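Local coordinates for uncharacterized conserved protein YiiM (Geobacillus stearothermophilus, PDB 5YHH), which probably confers resistance to hydroxylaminopurine as a MOSC-domain protein and may bind a molybdenum cofactor at a putative catalytic site, at residues 61-72 and 146-154; 6-14 and 159-167. One frame throughout, in Å; residues are numbered along the deposited sequence.

Contact 1 (61-72 and 146-154); sequences EDKAICAYPSEH and KSGFYFRVL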
loop_
_atom_site.group_PDB
_atom_site.type_symbol
_atom_site.label_atom_id
_atom_site.label_comp_id
_atom_site.label_asym_id
_atom_site.label_seq_id
_atom_site.Cartn_x
_atom_site.Cartn_y
_atom_site.Cartn_z
ATOM N N GLU A 61 -2.717 12.521 -3.706
ATOM C CA GLU A 61 -1.865 12.674 -2.537
ATOM C C GLU A 61 -1.923 11.476 -1.555
ATOM O O GLU A 61 -0.873 11.013 -1.078
ATOM C CB GLU A 61 -2.259 13.930 -1.781
ATOM C CG GLU A 61 -1.116 14.838 -1.489
ATOM C CD GLU A 61 -1.566 16.275 -1.323
ATOM O OE1 GLU A 61 -2.691 16.598 -1.784
ATOM O OE2 GLU A 61 -0.796 17.078 -0.735
ATOM N N ASP A 62 -3.136 11.009 -1.261
ATOM C CA ASP A 62 -3.380 9.890 -0.319
ATOM C C ASP A 62 -2.728 8.579 -0.804
ATOM O O ASP A 62 -2.341 7.700 0.007
ATOM C CB ASP A 62 -4.888 9.640 -0.144
ATOM C CG ASP A 62 -5.606 10.706 0.702
ATOM O OD1 ASP A 62 -4.997 11.333 1.593
ATOM O OD2 ASP A 62 -6.832 10.876 0.488
ATOM N N LYS A 63 -2.693 8.420 -2.125
ATOM C CA LYS A 63 -2.196 7.218 -2.747
ATOM C C LYS A 63 -0.874 7.487 -3.478
ATOM O O LYS A 63 -0.613 6.935 -4.546
ATOM C CB LYS A 63 -3.262 6.658 -3.693
ATOM C CG LYS A 63 -4.537 6.136 -2.967
ATOM C CD LYS A 63 -5.448 5.238 -3.842
ATOM C CE LYS A 63 -5.934 5.915 -5.123
ATOM N NZ LYS A 63 -7.221 6.672 -4.949
ATOM N N ALA A 64 -0.019 8.307 -2.882
ATOM C CA ALA A 64 1.213 8.736 -3.547
ATOM C C ALA A 64 2.188 7.564 -3.807
ATOM O O ALA A 64 2.794 7.501 -4.871
ATOM C CB ALA A 64 1.895 9.774 -2.729
ATOM N N ILE A 65 2.344 6.670 -2.824
ATOM C CA ILE A 65 3.287 5.541 -2.910
ATOM C C ILE A 65 2.527 4.256 -2.557
ATOM O O ILE A 65 1.984 4.129 -1.462
ATOM C CB ILE A 65 4.482 5.722 -1.961
ATOM C CG1 ILE A 65 5.262 7.023 -2.289
ATOM C CG2 ILE A 65 5.426 4.512 -2.044
ATOM C CD1 ILE A 65 6.143 7.466 -1.148
ATOM N N CYS A 66 2.482 3.312 -3.483
ATOM C CA CYS A 66 1.960 1.968 -3.194
ATOM C C CYS A 66 3.101 1.019 -2.727
ATOM O O CYS A 66 4.135 0.927 -3.385
ATOM C CB CYS A 66 1.250 1.434 -4.464
ATOM S SG CYS A 66 0.583 -0.218 -4.240
ATOM N N ALA A 67 2.923 0.364 -1.582
ATOM C CA ALA A 67 3.943 -0.507 -0.963
ATOM C C ALA A 67 3.422 -1.917 -0.801
ATOM O O ALA A 67 2.224 -2.118 -0.516
ATOM C CB ALA A 67 4.348 0.041 0.404
ATOM N N TYR A 68 4.308 -2.900 -0.997
ATOM C CA TYR A 68 3.935 -4.314 -0.860
ATOM C C TYR A 68 5.002 -5.097 -0.109
ATOM O O TYR A 68 6.182 -4.958 -0.406
ATOM C CB TYR A 68 3.657 -4.972 -2.219
ATOM C CG TYR A 68 2.850 -6.207 -2.038
ATOM C CD1 TYR A 68 1.482 -6.135 -1.840
ATOM C CD2 TYR A 68 3.457 -7.442 -1.997
ATOM C CE1 TYR A 68 0.743 -7.261 -1.634
ATOM C CE2 TYR A 68 2.727 -8.576 -1.817
ATOM C CZ TYR A 68 1.373 -8.492 -1.627
ATOM O OH TYR A 68 0.614 -9.616 -1.405
ATOM N N PRO A 69 4.596 -5.895 0.896
ATOM C CA PRO A 69 5.540 -6.698 1.635
ATOM C C PRO A 69 6.123 -7.830 0.804
ATOM O O PRO A 69 5.375 -8.722 0.398
ATOM C CB PRO A 69 4.691 -7.265 2.779
ATOM C CG PRO A 69 3.551 -6.263 2.935
ATOM C CD PRO A 69 3.267 -5.870 1.549
ATOM N N SER A 70 7.434 -7.824 0.586
ATOM C CA SER A 70 8.090 -8.912 -0.158
ATOM C C SER A 70 7.842 -10.293 0.482
ATOM O O SER A 70 7.836 -11.347 -0.215
ATOM C CB SER A 70 9.605 -8.650 -0.303
ATOM O OG SER A 70 10.281 -8.621 0.964
ATOM N N GLU A 71 7.636 -10.313 1.801
ATOM C CA GLU A 71 7.422 -11.576 2.504
ATOM C C GLU A 71 6.310 -12.369 1.842
ATOM O O GLU A 71 6.370 -13.580 1.783
ATOM C CB GLU A 71 7.102 -11.369 3.995
ATOM C CG GLU A 71 8.285 -10.865 4.851
ATOM C CD GLU A 71 8.441 -9.345 4.840
ATOM O OE1 GLU A 71 7.820 -8.677 3.973
ATOM O OE2 GLU A 71 9.214 -8.800 5.684
ATOM N N HIS A 72 5.282 -11.680 1.345
ATOM C CA HIS A 72 4.123 -12.366 0.789
ATOM C C HIS A 72 4.421 -13.073 -0.521
ATOM O O HIS A 72 3.696 -13.999 -0.905
ATOM C CB HIS A 72 2.971 -11.375 0.584
ATOM C CG HIS A 72 2.498 -10.764 1.853
ATOM N ND1 HIS A 72 2.557 -11.424 3.066
ATOM C CD2 HIS A 72 1.969 -9.543 2.108
ATOM C CE1 HIS A 72 2.064 -10.636 4.010
ATOM N NE2 HIS A 72 1.706 -9.489 3.454
ATOM N N LYS A 146 -3.257 -10.098 2.325
ATOM C CA LYS A 146 -1.895 -9.815 1.849
ATOM C C LYS A 146 -1.980 -8.779 0.747
ATOM O O LYS A 146 -1.707 -9.047 -0.425
ATOM C CB LYS A 146 -1.202 -11.095 1.367
ATOM C CG LYS A 146 -1.090 -12.153 2.466
ATOM C CD LYS A 146 -0.453 -13.473 1.961
ATOM C CE LYS A 146 -0.575 -14.664 2.979
ATOM N NZ LYS A 146 0.301 -14.481 4.153
ATOM N N SER A 147 -2.335 -7.567 1.162
ATOM C CA SER A 147 -2.758 -6.496 0.263
ATOM C C SER A 147 -1.726 -5.409 0.070
ATOM O O SER A 147 -1.748 -4.687 -0.946
ATOM C CB SER A 147 -4.019 -5.827 0.848
ATOM O OG SER A 147 -3.723 -5.158 2.084
ATOM N N GLY A 148 -0.859 -5.228 1.051
ATOM C CA GLY A 148 -0.061 -3.989 1.095
ATOM C C GLY A 148 -0.908 -2.748 1.402
ATOM O O GLY A 148 -2.041 -2.847 1.853
ATOM N N PHE A 149 -0.335 -1.571 1.179
ATOM C CA PHE A 149 -0.899 -0.316 1.719
ATOM C C PHE A 149 -0.242 0.875 1.024
ATOM O O PHE A 149 0.801 0.741 0.358
ATOM C CB PHE A 149 -0.717 -0.218 3.250
ATOM C CG PHE A 149 0.649 -0.745 3.740
ATOM C CD1 PHE A 149 1.766 0.041 3.670
ATOM C CD2 PHE A 149 0.786 -2.041 4.166
ATOM C CE1 PHE A 149 3.012 -0.441 4.083
ATOM C CE2 PHE A 149 2.049 -2.546 4.586
ATOM C CZ PHE A 149 3.145 -1.733 4.532
ATOM N N TYR A 150 -0.842 2.044 1.186
ATOM C CA TYR A 150 -0.294 3.229 0.585
ATOM C C TYR A 150 0.281 4.150 1.658
ATOM O O TYR A 150 -0.180 4.149 2.798
ATOM C CB TYR A 150 -1.408 4.007 -0.119
ATOM C CG TYR A 150 -1.866 3.443 -1.418
ATOM C CD1 TYR A 150 -2.943 2.564 -1.470
ATOM C CD2 TYR A 150 -1.286 3.853 -2.612
ATOM C CE1 TYR A 150 -3.414 2.085 -2.678
ATOM C CE2 TYR A 150 -1.750 3.381 -3.827
ATOM C CZ TYR A 150 -2.784 2.487 -3.845
ATOM O OH TYR A 150 -3.223 2.023 -5.029
ATOM N N PHE A 151 1.208 4.996 1.217
ATOM C CA PHE A 151 1.675 6.161 1.962
ATOM C C PHE A 151 1.352 7.451 1.215
ATOM O O PHE A 151 1.404 7.517 -0.026
ATOM C CB PHE A 151 3.208 6.166 2.064
ATOM C CG PHE A 151 3.816 4.993 2.769
ATOM C CD1 PHE A 151 3.979 4.994 4.145
ATOM C CD2 PHE A 151 4.322 3.923 2.041
ATOM C CE1 PHE A 151 4.603 3.916 4.791
ATOM C CE2 PHE A 151 4.945 2.859 2.673
ATOM C CZ PHE A 151 5.081 2.850 4.046
ATOM N N ARG A 152 1.090 8.496 1.991
ATOM C CA ARG A 152 1.175 9.878 1.523
ATOM C C ARG A 152 2.574 10.404 1.859
ATOM O O ARG A 152 3.257 9.890 2.764
ATOM C CB ARG A 152 0.082 10.745 2.177
ATOM C CG ARG A 152 0.200 10.922 3.701
ATOM C CD ARG A 152 -0.769 12.023 4.203
ATOM N NE ARG A 152 -2.162 11.640 3.929
ATOM C CZ ARG A 152 -2.893 10.807 4.671
ATOM N NH1 ARG A 152 -2.418 10.299 5.797
ATOM N NH2 ARG A 152 -4.130 10.525 4.308
ATOM N N VAL A 153 3.014 11.419 1.128
ATOM C CA VAL A 153 4.311 12.005 1.364
ATOM C C VAL A 153 4.137 13.284 2.175
ATOM O O VAL A 153 3.515 14.250 1.693
ATOM C CB VAL A 153 5.006 12.295 0.038
ATOM C CG1 VAL A 153 6.314 13.053 0.294
ATOM C CG2 VAL A 153 5.200 10.955 -0.737
ATOM N N LEU A 154 4.668 13.267 3.401
ATOM C CA LEU A 154 4.649 14.432 4.296
ATOM C C LEU A 154 5.745 15.416 3.971
ATOM O O LEU A 154 5.545 16.640 4.068
ATOM C CB LEU A 154 4.776 14.004 5.774
ATOM C CG LEU A 154 3.676 13.052 6.275
ATOM C CD1 LEU A 154 3.897 12.695 7.759
ATOM C CD2 LEU A 154 2.261 13.617 6.030
HETATM O O HOH W 1 1.264 12.632 -0.709
HETATM O O HOH W 2 0.033 -3.065 -2.521
HETATM O O HOH W 3 3.171 -14.212 3.848
#
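Two partners grip the phenol oxygen of Tyr-68: its OH donates to Lys-146 O at 2.6 Å and accepts the indole NE1 of Trp-76. The CB of Tyr-68 leads away from that segment, yet CG, opposite the backbone N (chi1 -160°), helps bring OH back to it. The donor stands 48° above the carbonyl plane, off any lone pair, while Lys-146 O lies at the edge of the tyrosine ring. Lys-146 CG sits over the centre of the His-72 imidazole, 3.7 Å from the ring centroid, a CH-pi contact. Water 3, in the ring plane, links His-72 ND1 to Lys-146 NZ, and Glu-100 takes NE2; the imidazole is thus held at both nitrogens, which should fix its rotation.

Further along, the strands pair antiparallel. Ile-65 with Phe-151 and Ala-67 with Phe-149 are hydrogen-bonded pairs flanking the non-hydrogen-bonded pair Cys-66 and Tyr-150; Ala-64 and Ile-65 both oppose Phe-151, a classic bulge. On one face Ala-67 CB packs 3.7 Å from Phe-151 CE2. On the other, Lys-63 CG covers one side of the Tyr-150 ring, 3.9 Å from its centroid, and Cys-66 SG lies 4.6 Å from the same centroid over the ring's opposite side, a sulfur-aromatic contact.

At the far end Arg-152 NH2 bonds Asp-62 OD1 at 3.0 Å in a salt bridge. The oxygen lies in the guanidinium plane, but the carboxylate is turned 83° to it and is met from above its own plane. Arg-152 NH1 also reaches Ala-202 O and Gln-117 OE1, and Asp-62 OD2 takes Ala-205 N, tying this end to the start of helix 205-213. In the mixed sheet of the MOSC domain, strands 65-69 and 149-153 are neighbours, flanked by strand 93-96 beyond the former and strand 114-121 beyond the latter.

Contact 2 (6-14 and 159-167); sequences PMQIVSINV and IEPGAPLVL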
loop_
_atom_site.group_PDB
_atom_site.type_symbol
_atom_site.label_atom_id
_atom_site.label_comp_id
_atom_site.label_asym_id
_atom_site.label_seq_id
_atom_site.Cartn_x
_atom_site.Cartn_y
_atom_site.Cartn_z
ATOM N N PRO A 6 15.948 -4.215 10.188
ATOM C CA PRO A 6 15.641 -4.975 8.967
ATOM C C PRO A 6 14.251 -4.605 8.444
ATOM O O PRO A 6 13.474 -5.485 8.041
ATOM C CB PRO A 6 15.625 -6.393 9.478
ATOM C CG PRO A 6 14.936 -6.243 10.844
ATOM C CD PRO A 6 15.281 -4.833 11.353
ATOM N N MET A 7 13.944 -3.316 8.525
ATOM C CA MET A 7 12.791 -2.709 7.892
ATOM C C MET A 7 13.369 -1.804 6.808
ATOM O O MET A 7 14.075 -0.818 7.130
ATOM C CB MET A 7 12.015 -1.887 8.914
ATOM C CG MET A 7 11.263 -2.723 9.950
ATOM S SD MET A 7 10.846 -1.780 11.457
ATOM C CE MET A 7 10.713 -0.080 10.879
ATOM N N GLN A 8 13.098 -2.142 5.543
ATOM C CA GLN A 8 13.629 -1.376 4.436
ATOM C C GLN A 8 12.802 -1.437 3.177
ATOM O O GLN A 8 11.908 -2.266 3.063
ATOM C CB GLN A 8 15.058 -1.834 4.123
ATOM C CG GLN A 8 15.167 -3.270 3.809
ATOM C CD GLN A 8 16.562 -3.672 3.429
ATOM O OE1 GLN A 8 16.946 -3.576 2.263
ATOM N NE2 GLN A 8 17.325 -4.159 4.401
ATOM N N ILE A 9 13.140 -0.566 2.231
ATOM C CA ILE A 9 12.662 -0.621 0.850
ATOM C C ILE A 9 13.663 -1.482 0.104
ATOM O O ILE A 9 14.748 -1.024 -0.226
ATOM C CB ILE A 9 12.588 0.816 0.198
ATOM C CG1 ILE A 9 11.734 1.739 1.052
ATOM C CG2 ILE A 9 12.033 0.757 -1.231
ATOM C CD1 ILE A 9 11.845 3.304 0.714
ATOM N N VAL A 10 13.335 -2.745 -0.171
ATOM C CA VAL A 10 14.321 -3.588 -0.858
ATOM C C VAL A 10 14.357 -3.278 -2.337
ATOM O O VAL A 10 15.403 -3.415 -2.956
ATOM C CB VAL A 10 14.202 -5.122 -0.640
ATOM C CG1 VAL A 10 14.850 -5.531 0.669
ATOM C CG2 VAL A 10 12.779 -5.641 -0.825
ATOM N N SER A 11 13.267 -2.741 -2.882
ATOM C CA SER A 11 13.244 -2.388 -4.284
ATOM C C SER A 11 12.352 -1.214 -4.525
ATOM O O SER A 11 11.289 -1.099 -3.932
ATOM C CB SER A 11 12.805 -3.580 -5.160
ATOM O OG SER A 11 12.995 -3.281 -6.535
ATOM N N ILE A 12 12.826 -0.309 -5.369
ATOM C CA ILE A 12 12.035 0.799 -5.844
ATOM C C ILE A 12 11.772 0.449 -7.286
ATOM O O ILE A 12 12.707 0.193 -8.037
ATOM C CB ILE A 12 12.786 2.152 -5.788
ATOM C CG1 ILE A 12 13.236 2.510 -4.359
ATOM C CG2 ILE A 12 11.939 3.263 -6.376
ATOM C CD1 ILE A 12 14.314 3.682 -4.368
ATOM N N ASN A 13 10.505 0.451 -7.662
ATOM C CA ASN A 13 10.072 0.024 -8.969
ATOM C C ASN A 13 9.413 1.179 -9.700
ATOM O O ASN A 13 8.576 1.845 -9.123
ATOM C CB ASN A 13 9.106 -1.147 -8.803
ATOM C CG ASN A 13 9.638 -2.194 -7.818
ATOM O OD1 ASN A 13 10.761 -2.668 -7.971
ATOM N ND2 ASN A 13 8.859 -2.530 -6.797
ATOM N N VAL A 14 9.756 1.376 -10.965
ATOM C CA VAL A 14 9.223 2.494 -11.725
ATOM C C VAL A 14 8.509 2.027 -12.997
ATOM O O VAL A 14 8.998 1.137 -13.715
ATOM C CB VAL A 14 10.342 3.504 -12.056
ATOM C CG1 VAL A 14 9.850 4.555 -13.079
ATOM C CG2 VAL A 14 10.814 4.182 -10.776
ATOM N N ILE A 159 15.276 8.772 -2.180
ATOM C CA ILE A 159 15.531 7.443 -1.620
ATOM C C ILE A 159 16.319 6.602 -2.621
ATOM O O ILE A 159 16.267 6.843 -3.827
ATOM C CB ILE A 159 14.206 6.685 -1.342
ATOM C CG1 ILE A 159 13.336 6.680 -2.590
ATOM C CG2 ILE A 159 13.426 7.324 -0.214
ATOM C CD1 ILE A 159 12.144 5.719 -2.504
ATOM N N GLU A 160 17.011 5.595 -2.108
ATOM C CA GLU A 160 17.755 4.643 -2.925
ATOM C C GLU A 160 17.323 3.253 -2.551
ATOM O O GLU A 160 16.973 3.038 -1.402
ATOM C CB GLU A 160 19.223 4.691 -2.581
ATOM C CG GLU A 160 19.958 5.762 -3.178
ATOM C CD GLU A 160 21.370 5.687 -2.715
ATOM O OE1 GLU A 160 22.037 4.700 -3.077
ATOM O OE2 GLU A 160 21.755 6.554 -1.929
ATOM N N PRO A 161 17.428 2.303 -3.495
ATOM C CA PRO A 161 17.138 0.905 -3.154
ATOM C C PRO A 161 17.927 0.436 -1.936
ATOM O O PRO A 161 19.099 0.748 -1.803
ATOM C CB PRO A 161 17.518 0.131 -4.429
ATOM C CG PRO A 161 17.255 1.139 -5.553
ATOM C CD PRO A 161 17.719 2.470 -4.934
ATOM N N GLY A 162 17.265 -0.245 -1.010
ATOM C CA GLY A 162 17.899 -0.681 0.217
ATOM C C GLY A 162 17.765 0.304 1.357
ATOM O O GLY A 162 18.212 0.012 2.461
ATOM N N ALA A 163 17.170 1.482 1.110
ATOM C CA ALA A 163 16.950 2.482 2.160
ATOM C C ALA A 163 16.189 1.929 3.380
ATOM O O ALA A 163 15.117 1.371 3.235
ATOM C CB ALA A 163 16.175 3.707 1.576
ATOM N N PRO A 164 16.713 2.137 4.597
ATOM C CA PRO A 164 15.925 1.749 5.762
ATOM C C PRO A 164 14.660 2.576 5.865
ATOM O O PRO A 164 14.648 3.726 5.441
ATOM C CB PRO A 164 16.871 2.043 6.948
ATOM C CG PRO A 164 18.244 1.935 6.375
ATOM C CD PRO A 164 18.105 2.472 4.958
ATOM N N LEU A 165 13.599 1.998 6.406
ATOM C CA LEU A 165 12.350 2.730 6.676
ATOM C C LEU A 165 12.230 2.766 8.172
ATOM O O LEU A 165 12.038 1.714 8.784
ATOM C CB LEU A 165 11.139 1.980 6.145
ATOM C CG LEU A 165 10.383 2.452 4.928
ATOM C CD1 LEU A 165 9.273 1.382 4.630
ATOM C CD2 LEU A 165 9.799 3.791 5.108
ATOM N N VAL A 166 12.363 3.951 8.762
ATOM C CA VAL A 166 12.486 4.098 10.197
ATOM C C VAL A 166 11.207 4.711 10.745
ATOM O O VAL A 166 10.824 5.825 10.378
ATOM C CB VAL A 166 13.687 5.040 10.575
ATOM C CG1 VAL A 166 13.840 5.164 12.100
ATOM C CG2 VAL A 166 14.997 4.553 9.933
ATOM N N LEU A 167 10.552 3.985 11.638
ATOM C CA LEU A 167 9.345 4.475 12.256
ATOM C C LEU A 167 9.703 5.624 13.151
ATOM O O LEU A 167 10.521 5.467 14.033
ATOM C CB LEU A 167 8.666 3.371 13.068
ATOM C CG LEU A 167 7.330 3.759 13.696
ATOM C CD1 LEU A 167 6.234 3.975 12.601
ATOM C CD2 LEU A 167 6.906 2.694 14.710
#
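A type II turn, Glu-160 to Ala-163, and the start of the strand after it lie along the beginning of strand 8-19, bringing the last strand of the MOSC sheet back to the first. Three backbone bonds establish the pairing, whose register runs in opposite directions around the single bridge of Gln-8 with Pro-164. Leu-165 N donates to Met-7 O at 2.9 Å, nearly straight at the hydrogen (170°). Ile-9 uses both its polar backbone atoms: its N reaches Ala-163 O at 2.9 Å, and its O accepts Gly-162 N at 2.7 Å. Gly-162 has a positive phi (92°), as the turn requires, and Ala-163 N closes that turn on Glu-160 O at 3.0 Å.

Alongside these backbone bonds apolar side chains meet. Ile-12 CD1 touches Ile-159 CD1 at 3.5 Å and lies against Pro-161 CD at 3.7 Å. Ile-159 presents that methyl with CG1 set between its backbone N and carbonyl carbon (chi1 52°). Ile-9 crosses Ile-159 at about a right angle, with their CD1 atoms 4.0 Å apart, and its CG1 packs near Leu-165 CG. Val-10 and Ser-11 both oppose Thr-94 in a classic bulge, consistent with Ile-9 and Ile-12, three positions apart, both reaching Ile-159.

Strand 93-96 borders strand 8-19 through backbone bonds of Gln-8 and Val-10, and its Trp-93 meets Ile-9 and Ile-159. Strand 108-111 contributes Ala-111 and Tyr-109 beside Leu-165.

In the fold
The segments follow the chain in the order 6-14, 61-72, 146-154, 159-167, so the pairing of contact 2 spans the whole of contact 1. Their centres lie 12 Å apart, and both reach the same mixed sheet. Strand 93-96 stands between strands 65-69 and 8-19, and its Trp-93 is touched by side chains from both contacts. A direct meeting is a packing contact, Ser-70 OG to Val-10 CG2 at 4.3 Å. Contact 1 lies in the middle of the sheet, near the chain centre, whereas contact 2 joins strand 8-19 to the start of outermost strand 165-169, an arrangement consistent with a sheet curled toward barrel closure.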